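PDB 6NZS: dextranase from Pseudarthrobacter oxydans, which catalyses the endohydrolysis of (1->6)-alpha-D-glucosidic linkages in dextran as a family 49 glycoside hydrolase. Local coordinates for residues N7-T12 with Y92-W97; S88-A93 with I188-K193; L39-E44 with V96-S101; Y121-Q126 with A142-S147. All blocks are in the same frame, centred on the assembly; numbering follows the deposited sequence.

Interaction 1 (N7-T12 with Y92-W97); sequences NGNLHT and YAKDVW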
loop_
_atom_site.group_PDB
_atom_site.type_symbol
_atom_site.label_atom_id
_atom_site.label_comp_id
_atom_site.label_asym_id
_atom_site.label_seq_id
_atom_site.Cartn_x
_atom_site.Cartn_y
_atom_site.Cartn_z
ATOM N N ASN A 7 -12.113 26.922 -4.261
ATOM C CA ASN A 7 -13.252 27.228 -5.113
ATOM C C ASN A 7 -13.977 25.932 -5.465
ATOM O O ASN A 7 -13.630 24.846 -4.988
ATOM C CB ASN A 7 -12.833 28.041 -6.347
ATOM C CG ASN A 7 -11.829 27.316 -7.219
ATOM O OD1 ASN A 7 -12.114 26.243 -7.742
ATOM N ND2 ASN A 7 -10.648 27.908 -7.394
ATOM N N GLY A 8 -15.001 26.047 -6.310
ATOM C CA GLY A 8 -15.815 24.889 -6.620
ATOM C C GLY A 8 -15.076 23.778 -7.340
ATOM O O GLY A 8 -15.511 22.622 -7.284
ATOM N N ASN A 9 -13.971 24.099 -8.020
ATOM C CA ASN A 9 -13.283 23.129 -8.867
ATOM C C ASN A 9 -11.906 22.730 -8.372
ATOM O O ASN A 9 -11.333 21.779 -8.914
ATOM C CB ASN A 9 -13.116 23.663 -10.290
ATOM C CG ASN A 9 -14.428 23.783 -11.024
ATOM O OD1 ASN A 9 -15.465 23.310 -10.560
ATOM N ND2 ASN A 9 -14.386 24.422 -12.181
ATOM N N LEU A 10 -11.345 23.440 -7.405
ATOM C CA LEU A 10 -9.978 23.180 -6.979
ATOM C C LEU A 10 -9.860 23.541 -5.509
ATOM O O LEU A 10 -10.318 24.607 -5.083
ATOM C CB LEU A 10 -8.983 24.000 -7.812
ATOM C CG LEU A 10 -7.487 23.799 -7.548
ATOM C CD1 LEU A 10 -7.066 22.326 -7.724
ATOM C CD2 LEU A 10 -6.676 24.708 -8.466
ATOM N N HIS A 11 -9.257 22.649 -4.733
ATOM C CA HIS A 11 -8.988 22.926 -3.331
ATOM C C HIS A 11 -7.567 22.488 -3.027
ATOM O O HIS A 11 -7.231 21.308 -3.190
ATOM C CB HIS A 11 -9.970 22.203 -2.411
ATOM C CG HIS A 11 -9.770 22.527 -0.966
ATOM N ND1 HIS A 11 -9.998 21.615 0.042
ATOM C CD2 HIS A 11 -9.356 23.666 -0.362
ATOM C CE1 HIS A 11 -9.735 22.183 1.207
ATOM N NE2 HIS A 11 -9.342 23.423 0.990
ATOM N N THR A 12 -6.740 23.436 -2.599
ATOM C CA THR A 12 -5.404 23.157 -2.095
ATOM C C THR A 12 -5.262 23.792 -0.718
ATOM O O THR A 12 -6.108 24.581 -0.281
ATOM C CB THR A 12 -4.306 23.688 -3.024
ATOM O OG1 THR A 12 -4.280 25.118 -2.956
ATOM C CG2 THR A 12 -4.536 23.256 -4.464
ATOM N N TYR A 92 -9.817 18.251 -7.004
ATOM C CA TYR A 92 -10.070 18.884 -8.289
ATOM C C TYR A 92 -11.360 18.333 -8.886
ATOM O O TYR A 92 -11.787 17.217 -8.573
ATOM C CB TYR A 92 -8.867 18.794 -9.247
ATOM C CG TYR A 92 -8.679 17.459 -9.942
ATOM C CD1 TYR A 92 -8.780 16.259 -9.246
ATOM C CD2 TYR A 92 -8.357 17.402 -11.291
ATOM C CE1 TYR A 92 -8.601 15.032 -9.886
ATOM C CE2 TYR A 92 -8.167 16.176 -11.939
ATOM C CZ TYR A 92 -8.294 14.999 -11.228
ATOM O OH TYR A 92 -8.135 13.796 -11.865
ATOM N N ALA A 93 -12.004 19.152 -9.724
ATOM C CA ALA A 93 -13.216 18.729 -10.413
ATOM C C ALA A 93 -13.128 18.906 -11.921
ATOM O O ALA A 93 -14.089 18.572 -12.624
ATOM C CB ALA A 93 -14.445 19.464 -9.847
ATOM N N LYS A 94 -12.009 19.403 -12.434
ATOM C CA LYS A 94 -11.848 19.735 -13.840
ATOM C C LYS A 94 -10.369 19.579 -14.147
ATOM O O LYS A 94 -9.535 19.714 -13.247
ATOM C CB LYS A 94 -12.311 21.185 -14.062
ATOM C CG LYS A 94 -12.289 21.715 -15.482
ATOM C CD LYS A 94 -13.085 23.038 -15.544
ATOM C CE LYS A 94 -12.890 23.773 -16.860
ATOM N NZ LYS A 94 -13.436 23.047 -18.029
ATOM N N ASP A 95 -10.052 19.279 -15.410
ATOM C CA ASP A 95 -8.662 19.070 -15.822
ATOM C C ASP A 95 -7.774 20.184 -15.285
ATOM O O ASP A 95 -8.148 21.362 -15.304
ATOM C CB ASP A 95 -8.553 19.097 -17.351
ATOM C CG ASP A 95 -9.194 17.901 -18.029
ATOM O OD1 ASP A 95 -9.946 17.149 -17.392
ATOM O OD2 ASP A 95 -8.946 17.731 -19.244
ATOM N N VAL A 96 -6.572 19.810 -14.828
ATOM C CA VAL A 96 -5.626 20.761 -14.255
ATOM C C VAL A 96 -4.264 20.607 -14.913
ATOM O O VAL A 96 -3.913 19.553 -15.447
ATOM C CB VAL A 96 -5.466 20.622 -12.726
ATOM C CG1 VAL A 96 -6.749 21.024 -11.997
ATOM C CG2 VAL A 96 -5.030 19.202 -12.363
ATOM N N TRP A 97 -3.491 21.686 -14.853
ATOM C CA TRP A 97 -2.053 21.638 -15.091
ATOM C C TRP A 97 -1.350 21.689 -13.742
ATOM O O TRP A 97 -1.603 22.593 -12.941
ATOM C CB TRP A 97 -1.599 22.852 -15.906
ATOM C CG TRP A 97 -1.780 22.751 -17.402
ATOM C CD1 TRP A 97 -2.641 23.481 -18.170
ATOM C CD2 TRP A 97 -1.057 21.898 -18.307
ATOM N NE1 TRP A 97 -2.507 23.128 -19.495
ATOM C CE2 TRP A 97 -1.542 22.161 -19.606
ATOM C CE3 TRP A 97 -0.051 20.938 -18.146
ATOM C CZ2 TRP A 97 -1.056 21.496 -20.736
ATOM C CZ3 TRP A 97 0.435 20.283 -19.275
ATOM C CH2 TRP A 97 -0.071 20.565 -20.549
HETATM O O HOH W 1 -10.080 21.927 -11.308
#
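L10 and Y92 face each other as an antiparallel non-hydrogen-bonded pair, CA to CA 4.5 Å, where the short strand 10-11 joins the end of strand 84-92 within the N-terminal Ig-like domain. One step on, the chains are tied by a single direct bond: A93 N donates to N9 O at 2.8 Å, with the donor tilted 30° from the carbonyl plane. The same oxygen also receives the CA-H of Y92. An Asx turn shapes the approach to the strand, N7 OD1 accepting from N9 N in the plane of its carbonyl group and more weakly from L10 N.

The side chains of L10 and Y92 lie on one face of the sheet. L10 uses CD1, which rests 4.2 Å from Y92 CB and also reaches V96 CG1. A chi1 of 78° puts Y92 CG between the backbone N and the carbonyl carbon; the phenol OH bonds to P138 O. Beside the backbone bond, N9 lies obliquely across K94, its ND2 3.9 Å from K94 CD; that amide nitrogen is held by Q43. A water links the two backbones, donating to N9 O at 2.7 Å and to K94 O at 3.0 Å.

Interaction 2 (S88-A93 with I188-K193); sequences SSFEYA and IFAEPK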
loop_
_atom_site.group_PDB
_atom_site.type_symbol
_atom_site.label_atom_id
_atom_site.label_comp_id
_atom_site.label_asym_id
_atom_site.label_seq_id
_atom_site.Cartn_x
_atom_site.Cartn_y
_atom_site.Cartn_z
ATOM N N SER A 88 1.769 15.014 -2.349
ATOM C CA SER A 88 0.912 16.187 -2.329
ATOM C C SER A 88 -0.487 15.764 -2.731
ATOM O O SER A 88 -0.662 15.101 -3.760
ATOM C CB SER A 88 1.430 17.246 -3.312
ATOM O OG SER A 88 0.609 18.401 -3.289
ATOM N N SER A 89 -1.473 16.146 -1.922
ATOM C CA SER A 89 -2.882 15.943 -2.229
ATOM C C SER A 89 -3.550 17.271 -2.567
ATOM O O SER A 89 -3.203 18.328 -2.032
ATOM C CB SER A 89 -3.623 15.335 -1.034
ATOM O OG SER A 89 -3.248 13.976 -0.865
ATOM N N PHE A 90 -4.519 17.201 -3.468
ATOM C CA PHE A 90 -5.412 18.324 -3.702
ATOM C C PHE A 90 -6.726 17.757 -4.200
ATOM O O PHE A 90 -6.795 16.601 -4.622
ATOM C CB PHE A 90 -4.819 19.363 -4.674
ATOM C CG PHE A 90 -4.470 18.811 -6.040
ATOM C CD1 PHE A 90 -5.432 18.735 -7.043
ATOM C CD2 PHE A 90 -3.176 18.401 -6.326
ATOM C CE1 PHE A 90 -5.110 18.236 -8.303
ATOM C CE2 PHE A 90 -2.847 17.909 -7.579
ATOM C CZ PHE A 90 -3.807 17.824 -8.570
ATOM N N GLU A 91 -7.779 18.566 -4.121
ATOM C CA GLU A 91 -9.068 18.214 -4.702
ATOM C C GLU A 91 -9.247 18.945 -6.020
ATOM O O GLU A 91 -8.896 20.125 -6.140
ATOM C CB GLU A 91 -10.228 18.600 -3.787
ATOM C CG GLU A 91 -10.211 17.929 -2.437
ATOM C CD GLU A 91 -11.476 18.235 -1.655
ATOM O OE1 GLU A 91 -11.423 19.096 -0.758
ATOM O OE2 GLU A 91 -12.523 17.629 -1.963
ATOM N N TYR A 92 -9.817 18.251 -7.004
ATOM C CA TYR A 92 -10.070 18.884 -8.289
ATOM C C TYR A 92 -11.360 18.333 -8.886
ATOM O O TYR A 92 -11.787 17.217 -8.573
ATOM C CB TYR A 92 -8.867 18.794 -9.247
ATOM C CG TYR A 92 -8.679 17.459 -9.942
ATOM C CD1 TYR A 92 -8.780 16.259 -9.246
ATOM C CD2 TYR A 92 -8.357 17.402 -11.291
ATOM C CE1 TYR A 92 -8.601 15.032 -9.886
ATOM C CE2 TYR A 92 -8.167 16.176 -11.939
ATOM C CZ TYR A 92 -8.294 14.999 -11.228
ATOM O OH TYR A 92 -8.135 13.796 -11.865
ATOM N N ALA A 93 -12.004 19.152 -9.724
ATOM C CA ALA A 93 -13.216 18.729 -10.413
ATOM C C ALA A 93 -13.128 18.906 -11.921
ATOM O O ALA A 93 -14.089 18.572 -12.624
ATOM C CB ALA A 93 -14.445 19.464 -9.847
ATOM N N ILE A 188 1.632 12.269 -6.322
ATOM C CA ILE A 188 0.533 13.222 -6.437
ATOM C C ILE A 188 -0.770 12.455 -6.274
ATOM O O ILE A 188 -1.008 11.460 -6.974
ATOM C CB ILE A 188 0.553 13.977 -7.776
ATOM C CG1 ILE A 188 1.825 14.821 -7.893
ATOM C CG2 ILE A 188 -0.702 14.859 -7.914
ATOM C CD1 ILE A 188 1.999 15.507 -9.242
ATOM N N PHE A 189 -1.602 12.908 -5.347
ATOM C CA PHE A 189 -2.923 12.342 -5.132
ATOM C C PHE A 189 -3.913 13.424 -5.568
ATOM O O PHE A 189 -4.254 14.322 -4.795
ATOM C CB PHE A 189 -3.118 11.977 -3.659
ATOM C CG PHE A 189 -2.120 10.971 -3.122
ATOM C CD1 PHE A 189 -1.485 10.045 -3.954
ATOM C CD2 PHE A 189 -1.841 10.949 -1.765
ATOM C CE1 PHE A 189 -0.582 9.122 -3.426
ATOM C CE2 PHE A 189 -0.950 10.031 -1.236
ATOM C CZ PHE A 189 -0.316 9.115 -2.068
ATOM N N ALA A 190 -4.334 13.352 -6.835
ATOM C CA ALA A 190 -5.299 14.283 -7.419
ATOM C C ALA A 190 -6.666 13.664 -7.189
ATOM O O ALA A 190 -7.056 12.730 -7.891
ATOM C CB ALA A 190 -5.016 14.464 -8.908
ATOM N N GLU A 191 -7.380 14.164 -6.189
ATOM C CA GLU A 191 -8.570 13.504 -5.697
ATOM C C GLU A 191 -9.821 14.274 -6.102
ATOM O O GLU A 191 -9.811 15.506 -6.166
ATOM C CB GLU A 191 -8.522 13.398 -4.167
ATOM C CG GLU A 191 -7.311 12.630 -3.636
ATOM C CD GLU A 191 -7.224 11.242 -4.197
ATOM O OE1 GLU A 191 -8.067 10.428 -3.808
ATOM O OE2 GLU A 191 -6.308 10.942 -5.006
ATOM N N PRO A 192 -10.921 13.576 -6.374
ATOM C CA PRO A 192 -12.117 14.267 -6.870
ATOM C C PRO A 192 -12.766 15.133 -5.796
ATOM O O PRO A 192 -12.964 14.701 -4.656
ATOM C CB PRO A 192 -13.033 13.115 -7.295
ATOM C CG PRO A 192 -12.582 11.945 -6.497
ATOM C CD PRO A 192 -11.095 12.114 -6.330
ATOM N N LYS A 193 -13.112 16.361 -6.180
ATOM C CA LYS A 193 -13.917 17.201 -5.310
ATOM C C LYS A 193 -15.262 16.537 -5.066
ATOM O O LYS A 193 -15.860 15.950 -5.971
ATOM C CB LYS A 193 -14.139 18.552 -5.981
ATOM C CG LYS A 193 -14.723 19.587 -5.058
ATOM C CD LYS A 193 -13.642 20.524 -4.576
ATOM C CE LYS A 193 -14.256 21.753 -3.944
ATOM N NZ LYS A 193 -14.639 21.500 -2.530
HETATM O O HOH W 2 -14.819 18.469 -1.710
HETATM O O HOH W 3 -13.512 20.846 -0.215
#
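F90 and A190 meet directly: CZ of the ring lies 3.6 Å from A190 CB, while A190 CA sits over one ring face, toward the rim, in a CH-pi contact. The methyl of A190 is shared, for CB also lies off-centre over the ring of Y92. I188 adds CG2, 3.7 Å from F90 CE2.

S89 and F189 occupy the other face, S89 OG lying at the edge of the phenyl ring and 3.4 Å from F189 CB. E91 and K193 do not touch through their charges; two waters bridge them, one from E91 OE1 to K193 NZ and one from OE2. H11 also binds E91 OE1, and the E191 carboxylate forms salt bridges with R145 through OE2 and with K359 of strand 351-361 through OE1.

Five backbone bonds set this register, from F189 N to S88 O (2.9 Å, 176° at the hydrogen) through K193 N to Y92 O. Alternating between the chains, they are the ladder of parallel beta strands, here 84-92 and 176-192 within the Ig-like domain.

Interaction 3 (L39-E44 with V96-S101); sequences LQVAQE and VWVDVS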
loop_
_atom_site.group_PDB
_atom_site.type_symbol
_atom_site.label_atom_id
_atom_site.label_comp_id
_atom_site.label_asym_id
_atom_site.label_seq_id
_atom_site.Cartn_x
_atom_site.Cartn_y
_atom_site.Cartn_z
ATOM N N LEU A 39 4.981 21.991 -5.542
ATOM C CA LEU A 39 3.882 21.723 -6.461
ATOM C C LEU A 39 2.892 22.884 -6.474
ATOM O O LEU A 39 2.542 23.427 -5.423
ATOM C CB LEU A 39 3.171 20.429 -6.052
ATOM C CG LEU A 39 2.140 19.854 -7.017
ATOM C CD1 LEU A 39 2.174 18.330 -6.980
ATOM C CD2 LEU A 39 0.765 20.326 -6.642
ATOM N N GLN A 40 2.442 23.261 -7.676
ATOM C CA GLN A 40 1.348 24.208 -7.860
ATOM C C GLN A 40 0.371 23.629 -8.871
ATOM O O GLN A 40 0.747 22.812 -9.716
ATOM C CB GLN A 40 1.846 25.571 -8.356
ATOM C CG GLN A 40 2.630 26.363 -7.326
ATOM C CD GLN A 40 3.150 27.673 -7.881
ATOM O OE1 GLN A 40 3.119 27.900 -9.091
ATOM N NE2 GLN A 40 3.627 28.547 -6.998
ATOM N N VAL A 41 -0.898 24.037 -8.764
ATOM C CA VAL A 41 -1.977 23.491 -9.585
ATOM C C VAL A 41 -2.822 24.633 -10.128
ATOM O O VAL A 41 -3.191 25.551 -9.387
ATOM C CB VAL A 41 -2.893 22.535 -8.785
ATOM C CG1 VAL A 41 -3.824 21.764 -9.724
ATOM C CG2 VAL A 41 -2.104 21.587 -7.924
ATOM N N ALA A 42 -3.175 24.542 -11.406
ATOM C CA ALA A 42 -4.067 25.504 -12.037
ATOM C C ALA A 42 -5.107 24.753 -12.846
ATOM O O ALA A 42 -4.816 23.713 -13.434
ATOM C CB ALA A 42 -3.290 26.406 -12.992
ATOM N N GLN A 43 -6.327 25.291 -12.889
ATOM C CA GLN A 43 -7.312 24.766 -13.824
ATOM C C GLN A 43 -6.759 24.898 -15.234
ATOM O O GLN A 43 -6.101 25.886 -15.565
ATOM C CB GLN A 43 -8.616 25.554 -13.695
ATOM C CG GLN A 43 -9.830 24.844 -14.254
ATOM C CD GLN A 43 -11.127 25.511 -13.843
ATOM O OE1 GLN A 43 -11.651 25.259 -12.754
ATOM N NE2 GLN A 43 -11.660 26.358 -14.715
ATOM N N GLU A 44 -7.009 23.885 -16.069
ATOM C CA GLU A 44 -6.285 23.822 -17.337
ATOM C C GLU A 44 -6.587 25.017 -18.238
ATOM O O GLU A 44 -5.728 25.425 -19.030
ATOM C CB GLU A 44 -6.548 22.501 -18.060
ATOM C CG GLU A 44 -7.981 22.312 -18.478
ATOM C CD GLU A 44 -8.303 22.868 -19.848
ATOM O OE1 GLU A 44 -9.477 22.761 -20.254
ATOM O OE2 GLU A 44 -7.377 23.402 -20.513
ATOM N N VAL A 96 -6.572 19.810 -14.828
ATOM C CA VAL A 96 -5.626 20.761 -14.255
ATOM C C VAL A 96 -4.264 20.607 -14.913
ATOM O O VAL A 96 -3.913 19.553 -15.447
ATOM C CB VAL A 96 -5.466 20.622 -12.726
ATOM C CG1 VAL A 96 -6.749 21.024 -11.997
ATOM C CG2 VAL A 96 -5.030 19.202 -12.363
ATOM N N TRP A 97 -3.491 21.686 -14.853
ATOM C CA TRP A 97 -2.053 21.638 -15.091
ATOM C C TRP A 97 -1.350 21.689 -13.742
ATOM O O TRP A 97 -1.603 22.593 -12.941
ATOM C CB TRP A 97 -1.599 22.852 -15.906
ATOM C CG TRP A 97 -1.780 22.751 -17.402
ATOM C CD1 TRP A 97 -2.641 23.481 -18.170
ATOM C CD2 TRP A 97 -1.057 21.898 -18.307
ATOM N NE1 TRP A 97 -2.507 23.128 -19.495
ATOM C CE2 TRP A 97 -1.542 22.161 -19.606
ATOM C CE3 TRP A 97 -0.051 20.938 -18.146
ATOM C CZ2 TRP A 97 -1.056 21.496 -20.736
ATOM C CZ3 TRP A 97 0.435 20.283 -19.275
ATOM C CH2 TRP A 97 -0.071 20.565 -20.549
ATOM N N VAL A 98 -0.479 20.716 -13.483
ATOM C CA VAL A 98 0.282 20.644 -12.237
ATOM C C VAL A 98 1.738 20.948 -12.555
ATOM O O VAL A 98 2.347 20.251 -13.370
ATOM C CB VAL A 98 0.152 19.261 -11.586
ATOM C CG1 VAL A 98 0.929 19.228 -10.301
ATOM C CG2 VAL A 98 -1.315 18.937 -11.328
ATOM N N ASP A 99 2.295 21.984 -11.921
ATOM C CA ASP A 99 3.721 22.287 -12.038
ATOM C C ASP A 99 4.451 21.580 -10.906
ATOM O O ASP A 99 4.096 21.757 -9.735
ATOM C CB ASP A 99 3.978 23.792 -11.894
ATOM C CG ASP A 99 3.334 24.608 -12.989
ATOM O OD1 ASP A 99 3.591 24.324 -14.171
ATOM O OD2 ASP A 99 2.580 25.544 -12.660
ATOM N N VAL A 100 5.471 20.797 -11.247
ATOM C CA VAL A 100 6.309 20.142 -10.245
ATOM C C VAL A 100 7.728 20.639 -10.442
ATOM O O VAL A 100 8.283 20.523 -11.543
ATOM C CB VAL A 100 6.262 18.609 -10.333
ATOM C CG1 VAL A 100 6.987 18.017 -9.127
ATOM C CG2 VAL A 100 4.827 18.121 -10.377
ATOM N N SER A 101 8.312 21.190 -9.382
ATOM C CA SER A 101 9.655 21.751 -9.414
ATOM C C SER A 101 10.556 20.959 -8.480
ATOM O O SER A 101 10.175 20.658 -7.341
ATOM C CB SER A 101 9.636 23.214 -8.976
ATOM O OG SER A 101 8.900 23.997 -9.898
HETATM O O HOH W 4 -3.900 25.374 -21.115
#
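V41 CG1 stands anti to its backbone N (chi1 -168°), and from there it touches V96 CB at 3.6 Å. V98 has the same rotamer, chi1 -179°; its CG1 is 3.6 Å from L39 CG and lies close to both leucine methyls as well, while CG2 turns toward V41 CG1. The leucine and the valine cross at a slant, as do V41 and V96. L39 CD1 extends the row to V100 CG2, 4.3 Å away. L39, V41, V98 and V100 lie on one face of the sheet, against which F90 and I188 pack.

The axes of 39-43 and 96-101 approach to 4.6 Å at an angle of 161°, antiparallel; they belong to strands 37-43 and 96-102, neighbours in the beta framework of the Ig-like domain. Two hydrogen-bonded pairs, Q40 with D99 and A42 with W97, each carry a reciprocal couple of backbone bonds; the shortest are D99 N to Q40 O and W97 N to A42 O.

On the opposite face D99 bonds to K134 in a salt bridge and Q40 NE2 turns to D52. W97 points the same way, and E44 O approaches the edge of its indole, near the ring plane, 3.7 Å from CD1. A water completes this corner by donating to E44 O and accepting from W97 NE1 at 3.1 Å.

Interaction 4 (Y121-Q126 with A142-S147); sequences YNFEKQ and AGYRFS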
loop_
_atom_site.group_PDB
_atom_site.type_symbol
_atom_site.label_atom_id
_atom_site.label_comp_id
_atom_site.label_asym_id
_atom_site.label_seq_id
_atom_site.Cartn_x
_atom_site.Cartn_y
_atom_site.Cartn_z
ATOM N N TYR A 121 -0.502 6.047 -17.683
ATOM C CA TYR A 121 -1.065 7.402 -17.636
ATOM C C TYR A 121 -0.194 8.264 -18.530
ATOM O O TYR A 121 0.776 8.890 -18.091
ATOM C CB TYR A 121 -1.062 7.990 -16.229
ATOM C CG TYR A 121 -1.746 7.200 -15.149
ATOM C CD1 TYR A 121 -2.591 6.136 -15.441
ATOM C CD2 TYR A 121 -1.555 7.539 -13.821
ATOM C CE1 TYR A 121 -3.194 5.420 -14.424
ATOM C CE2 TYR A 121 -2.154 6.839 -12.811
ATOM C CZ TYR A 121 -2.971 5.788 -13.111
ATOM O OH TYR A 121 -3.550 5.088 -12.093
ATOM N N ASN A 122 -0.550 8.311 -19.801
ATOM C CA ASN A 122 0.234 9.058 -20.777
ATOM C C ASN A 122 -0.133 10.546 -20.729
ATOM O O ASN A 122 -0.569 11.141 -21.708
ATOM C CB ASN A 122 0.014 8.437 -22.150
ATOM C CG ASN A 122 0.904 9.037 -23.217
ATOM O OD1 ASN A 122 2.052 9.405 -22.951
ATOM N ND2 ASN A 122 0.387 9.127 -24.439
ATOM N N PHE A 123 0.043 11.148 -19.548
ATOM C CA PHE A 123 -0.304 12.552 -19.367
ATOM C C PHE A 123 0.576 13.442 -20.237
ATOM O O PHE A 123 1.778 13.193 -20.397
ATOM C CB PHE A 123 -0.077 12.989 -17.923
ATOM C CG PHE A 123 -0.954 12.308 -16.909
ATOM C CD1 PHE A 123 -2.213 11.833 -17.228
ATOM C CD2 PHE A 123 -0.508 12.179 -15.605
ATOM C CE1 PHE A 123 -3.006 11.217 -16.248
ATOM C CE2 PHE A 123 -1.287 11.580 -14.638
ATOM C CZ PHE A 123 -2.535 11.106 -14.958
ATOM N N GLU A 124 -0.025 14.500 -20.777
ATOM C CA GLU A 124 0.749 15.531 -21.456
ATOM C C GLU A 124 1.703 16.183 -20.463
ATOM O O GLU A 124 1.316 16.498 -19.332
ATOM C CB GLU A 124 -0.198 16.586 -22.032
ATOM C CG GLU A 124 0.508 17.790 -22.633
ATOM C CD GLU A 124 -0.401 18.634 -23.514
ATOM O OE1 GLU A 124 0.108 19.615 -24.104
ATOM O OE2 GLU A 124 -1.611 18.318 -23.614
ATOM N N LYS A 125 2.955 16.364 -20.879
ATOM C CA LYS A 125 3.980 17.007 -20.067
ATOM C C LYS A 125 4.648 18.097 -20.889
ATOM O O LYS A 125 4.858 17.932 -22.095
ATOM C CB LYS A 125 5.072 16.018 -19.630
ATOM C CG LYS A 125 4.597 14.873 -18.770
ATOM C CD LYS A 125 5.751 13.898 -18.496
ATOM C CE LYS A 125 6.343 13.378 -19.800
ATOM N NZ LYS A 125 7.320 12.271 -19.599
ATOM N N GLN A 126 4.986 19.207 -20.237
ATOM C CA GLN A 126 5.682 20.318 -20.878
ATOM C C GLN A 126 6.827 20.765 -19.984
ATOM O O GLN A 126 6.657 20.905 -18.771
ATOM C CB GLN A 126 4.740 21.509 -21.084
ATOM C CG GLN A 126 3.508 21.198 -21.918
ATOM C CD GLN A 126 2.734 22.444 -22.285
ATOM O OE1 GLN A 126 3.035 23.540 -21.812
ATOM N NE2 GLN A 126 1.704 22.278 -23.113
ATOM N N ALA A 142 -12.575 9.026 -10.375
ATOM C CA ALA A 142 -11.680 8.264 -9.519
ATOM C C ALA A 142 -10.478 9.069 -9.051
ATOM O O ALA A 142 -9.778 8.618 -8.138
ATOM C CB ALA A 142 -11.160 7.035 -10.272
ATOM N N GLY A 143 -10.220 10.223 -9.660
ATOM C CA GLY A 143 -8.948 10.886 -9.453
ATOM C C GLY A 143 -7.806 10.016 -9.971
ATOM O O GLY A 143 -8.002 8.966 -10.593
ATOM N N TYR A 144 -6.588 10.495 -9.712
ATOM C CA TYR A 144 -5.377 9.778 -10.088
ATOM C C TYR A 144 -4.370 9.883 -8.956
ATOM O O TYR A 144 -4.184 10.959 -8.387
ATOM C CB TYR A 144 -4.739 10.415 -11.332
ATOM C CG TYR A 144 -5.460 10.158 -12.629
ATOM C CD1 TYR A 144 -6.466 11.019 -13.074
ATOM C CD2 TYR A 144 -5.145 9.055 -13.421
ATOM C CE1 TYR A 144 -7.129 10.787 -14.268
ATOM C CE2 TYR A 144 -5.816 8.820 -14.624
ATOM C CZ TYR A 144 -6.807 9.692 -15.034
ATOM O OH TYR A 144 -7.489 9.484 -16.222
ATOM N N ARG A 145 -3.724 8.764 -8.636
ATOM C CA ARG A 145 -2.607 8.732 -7.693
ATOM C C ARG A 145 -1.398 8.202 -8.451
ATOM O O ARG A 145 -1.448 7.095 -9.001
ATOM C CB ARG A 145 -2.949 7.823 -6.506
ATOM C CG ARG A 145 -4.064 8.388 -5.592
ATOM C CD ARG A 145 -5.121 7.341 -5.207
ATOM N NE ARG A 145 -5.841 6.824 -6.375
ATOM C CZ ARG A 145 -6.822 7.460 -7.006
ATOM N NH1 ARG A 145 -7.228 8.657 -6.600
ATOM N NH2 ARG A 145 -7.397 6.898 -8.063
ATOM N N PHE A 146 -0.327 8.992 -8.515
ATOM C CA PHE A 146 0.779 8.634 -9.397
ATOM C C PHE A 146 2.087 9.210 -8.881
ATOM O O PHE A 146 2.109 10.115 -8.039
ATOM C CB PHE A 146 0.510 9.077 -10.851
ATOM C CG PHE A 146 0.304 10.562 -11.027
ATOM C CD1 PHE A 146 -0.928 11.142 -10.775
ATOM C CD2 PHE A 146 1.346 11.368 -11.474
ATOM C CE1 PHE A 146 -1.110 12.502 -10.949
ATOM C CE2 PHE A 146 1.183 12.721 -11.653
ATOM C CZ PHE A 146 -0.054 13.293 -11.401
ATOM N N SER A 147 3.182 8.677 -9.424
ATOM C CA SER A 147 4.539 9.040 -9.052
ATOM C C SER A 147 5.161 9.894 -10.153
ATOM O O SER A 147 5.009 9.599 -11.347
ATOM C CB SER A 147 5.351 7.750 -8.894
ATOM O OG SER A 147 6.724 8.038 -8.711
HETATM O O HOH W 5 -4.627 6.234 -9.911
#
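Four aromatic rings, Y121, F123, Y144 and F146, interlock through three T-shaped contacts, with no direct hydrogen bond between the two segments. Y144 plays both roles. It turns its edge to Y121, setting CD2 over the centre of that ring with the planes at 80°, and offers its own face to F123, whose CZ lies 3.7 Å from the same CD2. F123 is edge donor twice over: its CE2 stands above the centre of the F146 ring, 3.8 Å from CE1, and the two planes meet at 75°. F146 CB also reaches the rim of Y121, 3.9 Å from CD2.

This cluster fastens the loop leading into strand 125-129 onto strand 144-150 of the Ig-like domain, with P138, I116 and V137 packed around it. At the tyrosine end a water lies 2.7 Å from Y121 OH and accepts from R145 N. The R145 side chain leaves its strand on the side away from the loop and grips A142 O with NH1 and NH2, while NH1 also pairs with E191. Edge hydrogens directed at pi faces are consistent with an attachment dominated by dispersion and weak electrostatics, while one polar link, from Y121 OH to R145 N, runs through a water.

How the interactions relate
All four contacts lie in the N-terminal Ig-like domain, with centres 8 to 15 Å apart. Interactions 1 and 2 share Y92 and A93, and H11 N bonds to E91 O between them. Interactions 1 and 3 share V96 and W97 at the start of strand 96-102. Strand 176-192 lies between strands 84-92 and 144-150, so its I188 and A190 bond to F146 and Y144 of interaction 4. Side chains of interactions 2 and 3 meet in the interior, I188 against L39 and F90 against V41. Along the chain, the segments of interactions 2 and 3 alternate, while interaction 4 nests within the loop closed by interaction 2; the pairing of 188-193 with 88-93 thus joins parts of the domain about 95 residues apart.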